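Local coordinates for protein phosphoserine aminotransferase (Bacillus alcalophilus, PDB 1W23) that catalyses the reversible, pyridoxal-phosphate-dependent transamination of 3-phosphohydroxypyruvate to phosphoserine in serine biosynthesis, acting as a homodimer, at residues A[151-156]-A[327-332]; A[286-291]-A[298-303]; A[97-102]-A[120-125]. All blocks are in the same frame, centred on the assembly; numbering follows the deposited sequence.

Interaction 1 (A[151-156]-A[327-332]); sequences NTIYGT and HRSVGG. With PLP (pyridoxal-5'-phosphate), chain J.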
loop_
_atom_site.group_PDB
_atom_site.type_symbol
_atom_site.label_atom_id
_atom_site.label_comp_id
_atom_site.label_asym_id
_atom_site.label_seq_id
_atom_site.Cartn_x
_atom_site.Cartn_y
_atom_site.Cartn_z
ATOM N N ASN A 151 -15.669 4.261 16.689
ATOM C CA ASN A 151 -15.990 5.417 15.859
ATOM C C ASN A 151 -14.957 6.498 16.143
ATOM O O ASN A 151 -15.064 7.308 17.075
ATOM C CB ASN A 151 -17.406 5.895 16.159
ATOM C CG ASN A 151 -18.352 4.719 15.948
ATOM O OD1 ASN A 151 -18.644 4.372 14.802
ATOM N ND2 ASN A 151 -18.817 4.121 17.022
ATOM N N THR A 152 -13.883 6.451 15.338
ATOM C CA THR A 152 -12.619 7.141 15.638
ATOM C C THR A 152 -12.802 8.636 15.841
ATOM O O THR A 152 -12.061 9.255 16.627
ATOM C CB THR A 152 -11.636 6.890 14.447
ATOM O OG1 THR A 152 -11.863 5.548 13.983
ATOM C CG2 THR A 152 -10.181 7.070 14.864
ATOM N N ILE A 153 -13.703 9.249 15.056
ATOM C CA ILE A 153 -13.907 10.700 15.119
ATOM C C ILE A 153 -14.699 11.151 16.310
ATOM O O ILE A 153 -14.482 12.243 16.874
ATOM C CB ILE A 153 -14.515 11.198 13.781
ATOM C CG1 ILE A 153 -13.432 11.114 12.690
ATOM C CG2 ILE A 153 -15.114 12.590 13.904
ATOM C CD1 ILE A 153 -13.909 11.183 11.257
ATOM N N TYR A 154 -15.664 10.323 16.719
ATOM C CA TYR A 154 -16.623 10.649 17.797
ATOM C C TYR A 154 -16.229 10.085 19.145
ATOM O O TYR A 154 -16.776 10.525 20.172
ATOM C CB TYR A 154 -18.042 10.193 17.383
ATOM C CG TYR A 154 -18.566 11.147 16.312
ATOM C CD1 TYR A 154 -18.453 10.858 14.981
ATOM C CD2 TYR A 154 -19.111 12.346 16.673
ATOM C CE1 TYR A 154 -18.905 11.761 14.011
ATOM C CE2 TYR A 154 -19.574 13.243 15.713
ATOM C CZ TYR A 154 -19.470 12.926 14.385
ATOM O OH TYR A 154 -19.915 13.829 13.413
ATOM N N GLY A 155 -15.303 9.145 19.229
ATOM C CA GLY A 155 -14.847 8.631 20.528
ATOM C C GLY A 155 -15.826 7.702 21.207
ATOM O O GLY A 155 -15.863 7.654 22.452
ATOM N N THR A 156 -16.586 6.931 20.451
ATOM C CA THR A 156 -17.507 5.934 20.976
ATOM C C THR A 156 -17.114 4.543 20.474
ATOM O O THR A 156 -16.438 4.417 19.442
ATOM C CB THR A 156 -18.964 6.237 20.558
ATOM O OG1 THR A 156 -18.993 6.142 19.135
ATOM C CG2 THR A 156 -19.444 7.590 21.026
ATOM N N HIS A 327 -10.700 15.898 15.005
ATOM C CA HIS A 327 -10.848 15.797 13.541
ATOM C C HIS A 327 -11.498 17.046 13.037
ATOM O O HIS A 327 -12.375 17.633 13.740
ATOM C CB HIS A 327 -11.736 14.577 13.234
ATOM C CG HIS A 327 -11.767 14.248 11.751
ATOM N ND1 HIS A 327 -12.759 14.778 10.951
ATOM C CD2 HIS A 327 -10.920 13.507 10.995
ATOM C CE1 HIS A 327 -12.517 14.357 9.714
ATOM N NE2 HIS A 327 -11.423 13.570 9.721
ATOM N N ARG A 328 -11.072 17.497 11.852
ATOM C CA ARG A 328 -11.475 18.718 11.274
ATOM C C ARG A 328 -12.987 18.853 11.148
ATOM O O ARG A 328 -13.579 19.923 11.197
ATOM C CB ARG A 328 -10.849 18.856 9.864
ATOM C CG ARG A 328 -11.579 17.921 8.896
ATOM C CD ARG A 328 -10.837 17.650 7.623
ATOM N NE ARG A 328 -11.234 16.557 6.775
ATOM C CZ ARG A 328 -12.296 15.871 6.410
ATOM N NH1 ARG A 328 -13.509 16.149 6.910
ATOM N NH2 ARG A 328 -12.189 14.868 5.526
ATOM N N SER A 329 -13.700 17.747 10.999
ATOM C CA SER A 329 -15.148 17.753 10.832
ATOM C C SER A 329 -15.908 18.069 12.120
ATOM O O SER A 329 -17.088 18.431 12.070
ATOM C CB SER A 329 -15.686 16.404 10.306
ATOM O OG SER A 329 -15.450 15.361 11.241
ATOM N N VAL A 330 -15.297 17.893 13.283
ATOM C CA VAL A 330 -15.961 18.093 14.553
ATOM C C VAL A 330 -15.266 19.052 15.538
ATOM O O VAL A 330 -15.862 19.523 16.492
ATOM C CB VAL A 330 -16.208 16.771 15.329
ATOM C CG1 VAL A 330 -17.126 15.843 14.536
ATOM C CG2 VAL A 330 -14.922 16.064 15.694
ATOM N N GLY A 331 -13.998 19.376 15.327
ATOM C CA GLY A 331 -13.393 20.278 16.285
ATOM C C GLY A 331 -13.134 19.603 17.623
ATOM O O GLY A 331 -13.042 18.410 17.791
ATOM N N GLY A 332 -12.976 20.469 18.662
ATOM C CA GLY A 332 -12.592 20.054 19.975
ATOM C C GLY A 332 -11.247 19.350 19.997
ATOM O O GLY A 332 -10.324 19.691 19.241
HETATM N N1 PLP J . -12.484 3.426 9.267
HETATM C C2 PLP J . -12.084 3.878 10.513
HETATM C C2A PLP J . -12.889 3.429 11.675
HETATM C C3 PLP J . -10.972 4.698 10.623
HETATM O O3 PLP J . -10.579 5.106 11.808
HETATM C C4 PLP J . -10.252 5.094 9.437
HETATM C C4A PLP J . -9.022 5.916 9.583
HETATM C C5 PLP J . -10.687 4.600 8.196
HETATM C C6 PLP J . -11.813 3.794 8.143
HETATM C C5A PLP J . -10.027 4.973 6.900
HETATM O O4P PLP J . -8.805 4.161 6.744
HETATM P P PLP J . -7.842 4.422 5.452
HETATM O O1P PLP J . -7.354 5.833 5.560
HETATM O O2P PLP J . -8.697 4.201 4.213
HETATM O O3P PLP J . -6.796 3.334 5.641
HETATM O O HOH W 1 -12.279 14.173 16.878
HETATM O O HOH W 2 -17.806 13.871 11.234
#
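Two loops meet here beside the cofactor site of a class-V aminotransferase. The turn in 151-156 links strand 150-151 to strand 156-157, and the loop 327-332 leads into strand 333-336. Ile153 is the centre of the contact. Its CB points at the other loop. CG2 lies anti to the backbone N and meets Ser329 OG and Val330 CG1. Ile153 CG1 leans on the imidazole, 3.7 Å from His327 CG. Ile153 CD1 then extends over the face of the His327 ring, 3.6 Å from the centroid and straight above it, a CH-pi contact. The His327 ring is turned under Ile153 by a chi1 of -171°, with CG anti to the backbone N. His327 ND1 accepts from Ser329 N at 3.1 Å and also hydrogen-bonds Ser329 OG, two bonds that limit the rotation of the ring. An alanine at His327 would remove the imidazole and would probably loosen both the seat of Ile153 CD1 and the position of Ser329. Thr152 OG1, one residue before Ile153, hydrogen-bonds PLP O3 at 2.6 Å, so the turn reaches the cofactor directly. Tyr154, one residue after Ile153, brings its CZ within 3.7 Å of Val330 CG1. No direct hydrogen bond joins the two loops; two waters bridge them. One runs from Ile153 O to His327 N; the other bridges Tyr154 OH and Ser329 OG, 2.8 Å from the latter.

Interaction 2 (A[286-291]-A[298-303]); sequences VGHAEK and NVTFNL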
loop_
_atom_site.group_PDB
_atom_site.type_symbol
_atom_site.label_atom_id
_atom_site.label_comp_id
_atom_site.label_asym_id
_atom_site.label_seq_id
_atom_site.Cartn_x
_atom_site.Cartn_y
_atom_site.Cartn_z
ATOM N N VAL A 286 -15.485 18.512 28.933
ATOM C CA VAL A 286 -16.716 17.797 28.697
ATOM C C VAL A 286 -16.479 16.763 27.604
ATOM O O VAL A 286 -16.130 17.099 26.445
ATOM C CB VAL A 286 -17.871 18.708 28.298
ATOM C CG1 VAL A 286 -19.119 17.920 28.004
ATOM C CG2 VAL A 286 -18.105 19.753 29.378
ATOM N N GLY A 287 -16.643 15.471 27.958
ATOM C CA GLY A 287 -16.501 14.429 26.936
ATOM C C GLY A 287 -17.678 14.460 25.981
ATOM O O GLY A 287 -18.837 14.704 26.373
ATOM N N HIS A 288 -17.414 14.120 24.729
ATOM C CA HIS A 288 -18.478 13.992 23.723
ATOM C C HIS A 288 -19.360 12.768 23.960
ATOM O O HIS A 288 -20.583 12.819 23.805
ATOM C CB HIS A 288 -17.862 13.960 22.311
ATOM C CG HIS A 288 -18.919 13.775 21.268
ATOM N ND1 HIS A 288 -19.740 14.790 20.890
ATOM C CD2 HIS A 288 -19.341 12.682 20.555
ATOM C CE1 HIS A 288 -20.631 14.368 19.974
ATOM N NE2 HIS A 288 -20.431 13.101 19.785
ATOM N N ALA A 289 -18.714 11.647 24.254
ATOM C CA ALA A 289 -19.430 10.368 24.365
ATOM C C ALA A 289 -20.240 10.238 25.650
ATOM O O ALA A 289 -19.829 10.662 26.717
ATOM C CB ALA A 289 -18.459 9.229 24.347
ATOM N N GLU A 290 -21.417 9.602 25.545
ATOM C CA GLU A 290 -22.108 9.130 26.706
ATOM C C GLU A 290 -21.214 8.136 27.442
ATOM O O GLU A 290 -20.461 7.362 26.808
ATOM C CB GLU A 290 -23.403 8.430 26.323
ATOM C CG GLU A 290 -24.488 9.357 25.814
ATOM C CD GLU A 290 -25.801 8.650 25.630
ATOM O OE1 GLU A 290 -25.892 7.404 25.845
ATOM O OE2 GLU A 290 -26.791 9.331 25.218
ATOM N N LYS A 291 -21.271 8.122 28.781
ATOM C CA LYS A 291 -20.330 7.287 29.527
ATOM C C LYS A 291 -20.391 5.817 29.129
ATOM O O LYS A 291 -19.313 5.158 29.030
ATOM C CB LYS A 291 -20.593 7.445 31.043
ATOM C CG LYS A 291 -19.947 8.760 31.584
ATOM C CD LYS A 291 -20.143 8.817 33.086
ATOM C CE LYS A 291 -19.624 10.193 33.554
ATOM N NZ LYS A 291 -19.682 10.278 35.047
ATOM N N ASN A 298 -10.053 6.352 21.469
ATOM C CA ASN A 298 -10.077 7.751 21.097
ATOM C C ASN A 298 -10.946 8.508 22.087
ATOM O O ASN A 298 -12.122 8.259 22.164
ATOM C CB ASN A 298 -10.613 7.984 19.670
ATOM C CG ASN A 298 -9.882 7.159 18.633
ATOM O OD1 ASN A 298 -10.367 6.066 18.276
ATOM N ND2 ASN A 298 -8.776 7.644 18.077
ATOM N N VAL A 299 -10.325 9.422 22.862
ATOM C CA VAL A 299 -11.038 10.177 23.894
ATOM C C VAL A 299 -11.319 11.572 23.366
ATOM O O VAL A 299 -10.395 12.377 23.148
ATOM C CB VAL A 299 -10.223 10.239 25.200
ATOM C CG1 VAL A 299 -11.006 11.031 26.231
ATOM C CG2 VAL A 299 -9.840 8.866 25.713
ATOM N N THR A 300 -12.595 11.862 23.150
ATOM C CA THR A 300 -13.014 13.125 22.533
ATOM C C THR A 300 -13.613 14.063 23.574
ATOM O O THR A 300 -14.456 13.657 24.410
ATOM C CB THR A 300 -13.989 12.847 21.380
ATOM O OG1 THR A 300 -15.051 12.045 21.885
ATOM C CG2 THR A 300 -13.286 12.161 20.215
ATOM N N PHE A 301 -13.206 15.344 23.556
ATOM C CA PHE A 301 -13.698 16.263 24.577
ATOM C C PHE A 301 -13.535 17.707 24.074
ATOM O O PHE A 301 -12.789 17.997 23.158
ATOM C CB PHE A 301 -13.008 16.096 25.917
ATOM C CG PHE A 301 -11.504 16.286 25.918
ATOM C CD1 PHE A 301 -10.968 17.525 26.306
ATOM C CD2 PHE A 301 -10.624 15.296 25.548
ATOM C CE1 PHE A 301 -9.598 17.748 26.326
ATOM C CE2 PHE A 301 -9.242 15.519 25.610
ATOM C CZ PHE A 301 -8.754 16.742 26.001
ATOM N N ASN A 302 -14.278 18.593 24.748
ATOM C CA ASN A 302 -14.221 20.044 24.510
ATOM C C ASN A 302 -14.060 20.753 25.848
ATOM O O ASN A 302 -14.505 20.251 26.879
ATOM C CB ASN A 302 -15.520 20.564 23.837
ATOM C CG ASN A 302 -15.609 20.249 22.388
ATOM O OD1 ASN A 302 -15.128 21.070 21.568
ATOM N ND2 ASN A 302 -16.191 19.109 22.023
ATOM N N LEU A 303 -13.539 21.965 25.806
ATOM C CA LEU A 303 -13.579 22.913 26.907
ATOM C C LEU A 303 -14.875 23.708 26.787
ATOM O O LEU A 303 -15.712 23.450 25.920
ATOM C CB LEU A 303 -12.298 23.754 26.929
ATOM C CG LEU A 303 -11.040 23.024 27.427
ATOM C CD1 LEU A 303 -10.485 22.002 26.433
ATOM C CD2 LEU A 303 -9.963 24.051 27.794
HETATM O O HOH W 3 -17.730 17.655 24.121
HETATM O O HOH W 4 -15.888 11.429 25.164
#
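Thr300 sets its hydroxyl beside the CB of His288, with Thr300 OG1 3.4 Å from that carbon. OG1 sits over the backbone of its own residue, flanked by N and C (chi1 54°), which turns it to His288 CB. The hydroxyl is also hydrogen-bonded to Tyr154 O. His288 starts toward Thr300, but its ring leads away. CG is anti to the backbone N, chi1 178°, and NE2 hydrogen-bonds Ser126 O, while the ring meets that of Tyr154. The two side chains therefore touch near their bases and use their polar ends on other parts of the chain.

The backbone carries most of the contact. Val286 and Asn302 form a hydrogen-bonded antiparallel pair. Val286 N gives to Asn302 O at 2.9 Å, nearly along the C=O axis. Asn302 N returns a bond of the same length to Val286 O, in the carbonyl plane. Gly287 and Phe301 form the next, non-hydrogen-bonded pair, and their CA atoms are 4.1 Å apart. Phe301 CB sits close to Val286 O, but its ring turns away and packs on Phe312 of helix 306-318. The third bond, from His288 N to Thr300 O at 3.0 Å, comes from above the carbonyl plane.

Waters extend the polar pattern. One donates to Val286 O and accepts from Asn302 ND2. Another accepts from Ala289 N and donates to Thr300 O, 2.8 Å away, where 286-291 has already left the strand. Asn302 OD1 is held by Asn309.

Strand 298-302 is also bonded to strand 333-336 on its other edge. The arrangement is a beta hairpin, its short strand 286-287 forming an outer strand of a three-stranded antiparallel sheet.

Interaction 3 (A[97-102]-A[120-125]); sequences VLTGSW and ASTKAN. With PLP (pyridoxal-5'-phosphate), chain J.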
loop_
_atom_site.group_PDB
_atom_site.type_symbol
_atom_site.label_atom_id
_atom_site.label_comp_id
_atom_site.label_asym_id
_atom_site.label_seq_id
_atom_site.Cartn_x
_atom_site.Cartn_y
_atom_site.Cartn_z
ATOM N N VAL A 97 -25.290 0.041 10.369
ATOM C CA VAL A 97 -25.526 0.706 11.631
ATOM C C VAL A 97 -24.638 1.943 11.648
ATOM O O VAL A 97 -23.398 1.837 11.558
ATOM C CB VAL A 97 -25.257 -0.173 12.852
ATOM C CG1 VAL A 97 -25.548 0.569 14.167
ATOM C CG2 VAL A 97 -26.050 -1.470 12.809
ATOM N N LEU A 98 -25.236 3.129 11.745
ATOM C CA LEU A 98 -24.487 4.364 11.717
ATOM C C LEU A 98 -24.126 4.843 13.131
ATOM O O LEU A 98 -25.027 5.192 13.908
ATOM C CB LEU A 98 -25.249 5.473 11.016
ATOM C CG LEU A 98 -25.598 5.194 9.521
ATOM C CD1 LEU A 98 -26.327 6.396 8.917
ATOM C CD2 LEU A 98 -24.347 4.857 8.715
ATOM N N THR A 99 -22.821 4.833 13.458
ATOM C CA THR A 99 -22.348 5.291 14.743
ATOM C C THR A 99 -21.268 6.349 14.626
ATOM O O THR A 99 -20.690 6.772 15.634
ATOM C CB THR A 99 -21.894 4.144 15.653
ATOM O OG1 THR A 99 -21.046 3.216 14.907
ATOM C CG2 THR A 99 -23.074 3.324 16.166
ATOM N N GLY A 100 -20.973 6.842 13.423
ATOM C CA GLY A 100 -20.079 7.963 13.223
ATOM C C GLY A 100 -19.867 8.235 11.763
ATOM O O GLY A 100 -20.572 7.715 10.888
ATOM N N SER A 101 -18.894 9.077 11.471
ATOM C CA SER A 101 -18.572 9.483 10.121
ATOM C C SER A 101 -18.023 8.324 9.302
ATOM O O SER A 101 -18.349 8.171 8.111
ATOM C CB SER A 101 -17.512 10.676 10.186
ATOM O OG SER A 101 -16.959 10.871 8.891
ATOM N N TRP A 102 -17.161 7.481 9.900
ATOM C CA TRP A 102 -16.659 6.329 9.166
ATOM C C TRP A 102 -17.781 5.386 8.791
ATOM O O TRP A 102 -17.725 4.771 7.698
ATOM C CB TRP A 102 -15.528 5.612 9.956
ATOM C CG TRP A 102 -14.293 6.511 10.012
ATOM C CD1 TRP A 102 -13.718 7.060 11.112
ATOM C CD2 TRP A 102 -13.539 6.971 8.885
ATOM N NE1 TRP A 102 -12.645 7.810 10.749
ATOM C CE2 TRP A 102 -12.500 7.780 9.390
ATOM C CE3 TRP A 102 -13.600 6.767 7.495
ATOM C CZ2 TRP A 102 -11.573 8.383 8.551
ATOM C CZ3 TRP A 102 -12.682 7.366 6.665
ATOM C CH2 TRP A 102 -11.680 8.165 7.217
ATOM N N ALA A 120 -29.948 1.110 12.241
ATOM C CA ALA A 120 -30.028 1.905 13.469
ATOM C C ALA A 120 -28.990 3.030 13.295
ATOM O O ALA A 120 -28.034 2.903 12.504
ATOM C CB ALA A 120 -29.779 1.097 14.691
ATOM N N SER A 121 -29.184 4.126 14.048
ATOM C CA SER A 121 -28.364 5.289 13.887
ATOM C C SER A 121 -28.460 6.197 15.099
ATOM O O SER A 121 -29.553 6.359 15.644
ATOM C CB SER A 121 -28.824 6.102 12.677
ATOM O OG SER A 121 -28.049 7.271 12.541
ATOM N N THR A 122 -27.346 6.788 15.475
ATOM C CA THR A 122 -27.349 7.859 16.472
ATOM C C THR A 122 -26.925 9.217 15.900
ATOM O O THR A 122 -26.540 10.136 16.616
ATOM C CB THR A 122 -26.521 7.465 17.733
ATOM O OG1 THR A 122 -25.215 7.077 17.316
ATOM C CG2 THR A 122 -27.177 6.302 18.486
ATOM N N LYS A 123 -27.081 9.351 14.557
ATOM C CA LYS A 123 -26.730 10.551 13.877
ATOM C C LYS A 123 -27.451 11.806 14.393
ATOM O O LYS A 123 -26.861 12.893 14.513
ATOM C CB LYS A 123 -27.014 10.377 12.373
ATOM C CG LYS A 123 -26.588 11.527 11.471
ATOM C CD LYS A 123 -26.936 11.241 10.006
ATOM C CE LYS A 123 -26.644 12.466 9.161
ATOM N NZ LYS A 123 -25.202 12.828 9.167
ATOM N N ALA A 124 -28.735 11.655 14.676
ATOM C CA ALA A 124 -29.543 12.788 15.050
ATOM C C ALA A 124 -29.048 13.418 16.336
ATOM O O ALA A 124 -29.244 14.614 16.523
ATOM C CB ALA A 124 -31.021 12.420 15.163
ATOM N N ASN A 125 -28.412 12.628 17.183
ATOM C CA ASN A 125 -27.854 13.108 18.433
ATOM C C ASN A 125 -26.347 13.249 18.372
ATOM O O ASN A 125 -25.677 13.252 19.406
ATOM C CB ASN A 125 -28.235 12.079 19.504
ATOM C CG ASN A 125 -28.361 12.724 20.842
ATOM O OD1 ASN A 125 -27.861 12.092 21.794
ATOM N ND2 ASN A 125 -29.014 13.865 20.818
HETATM N N1 PLP J . -12.484 3.426 9.267
HETATM C C2 PLP J . -12.084 3.878 10.513
HETATM C C2A PLP J . -12.889 3.429 11.675
HETATM C C3 PLP J . -10.972 4.698 10.623
HETATM O O3 PLP J . -10.579 5.106 11.808
HETATM C C4 PLP J . -10.252 5.094 9.437
HETATM C C4A PLP J . -9.022 5.916 9.583
HETATM C C5 PLP J . -10.687 4.600 8.196
HETATM C C6 PLP J . -11.813 3.794 8.143
HETATM C C5A PLP J . -10.027 4.973 6.900
HETATM O O4P PLP J . -8.805 4.161 6.744
HETATM P P PLP J . -7.842 4.422 5.452
HETATM O O1P PLP J . -7.354 5.833 5.560
HETATM O O2P PLP J . -8.697 4.201 4.213
HETATM O O3P PLP J . -6.796 3.334 5.641
#
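This contact belongs to a beta-alpha-beta unit of the large mixed sheet, and the helix of that unit carries a wall of the PLP pocket. Strand 93-98, helix 101-111 and strand 115-121 make up the unit, and its two strands run parallel. Leu98 bonds through both its N and its O to the residues flanking Ser121, the usual parallel pattern. Leu98 N gives to Ala120 O at 2.9 Å, in the carbonyl plane. Leu98 O accepts from Thr122 N at 3.2 Å, nearly along the C=O axis. Leu98 and Ser121 share one face of the sheet, where Leu98 CB lies 3.7 Å from Ser121 OG. Val97 CG1 and Ala120 CB meet loosely on the opposite face, at 4.3 Å. Ser121 OG is anti to its backbone N, chi1 178°, and accepts from Lys123 N at 3.1 Å. This is an ST turn, formed where the chain leaves the strand. Thr122 OG1 is tied to Ser129 O, and Lys123 NZ forms a salt bridge with Glu104 of the intervening helix. After strand 93-98, Gly100 takes the N-cap position of that helix. Trp102, in its first turn, lays one indole face over the pyridine ring of PLP. Trp102 CG is 3.5 Å from PLP C2, and PLP C4 lies over the centre of the indole.

Overall arrangement
Interaction 3 is the buried contact and interaction 2 is partly buried. Interaction 1, though closest to the chain centre, involves the most exposed residues, a surface contact. Their chemistry differs too. Interaction 1 has no direct hydrogen bond between its segments, whereas the other two rest on backbone bonds, parallel in interaction 3 and antiparallel in interaction 2, in two different sheets. Interaction 1 also stands between the others. It is tied to interaction 2 through Tyr154 and Thr300. Asn151 OD1 is probably hydrogen-bonded to Thr99 OG1 of interaction 3, and Ile153 CD1 packs on Trp102 NE1. Interactions 1 and 3 both touch PLP, one by a hydroxyl and one by a ring face. Interactions 2 and 3 do not touch, with centres about 16 Å apart.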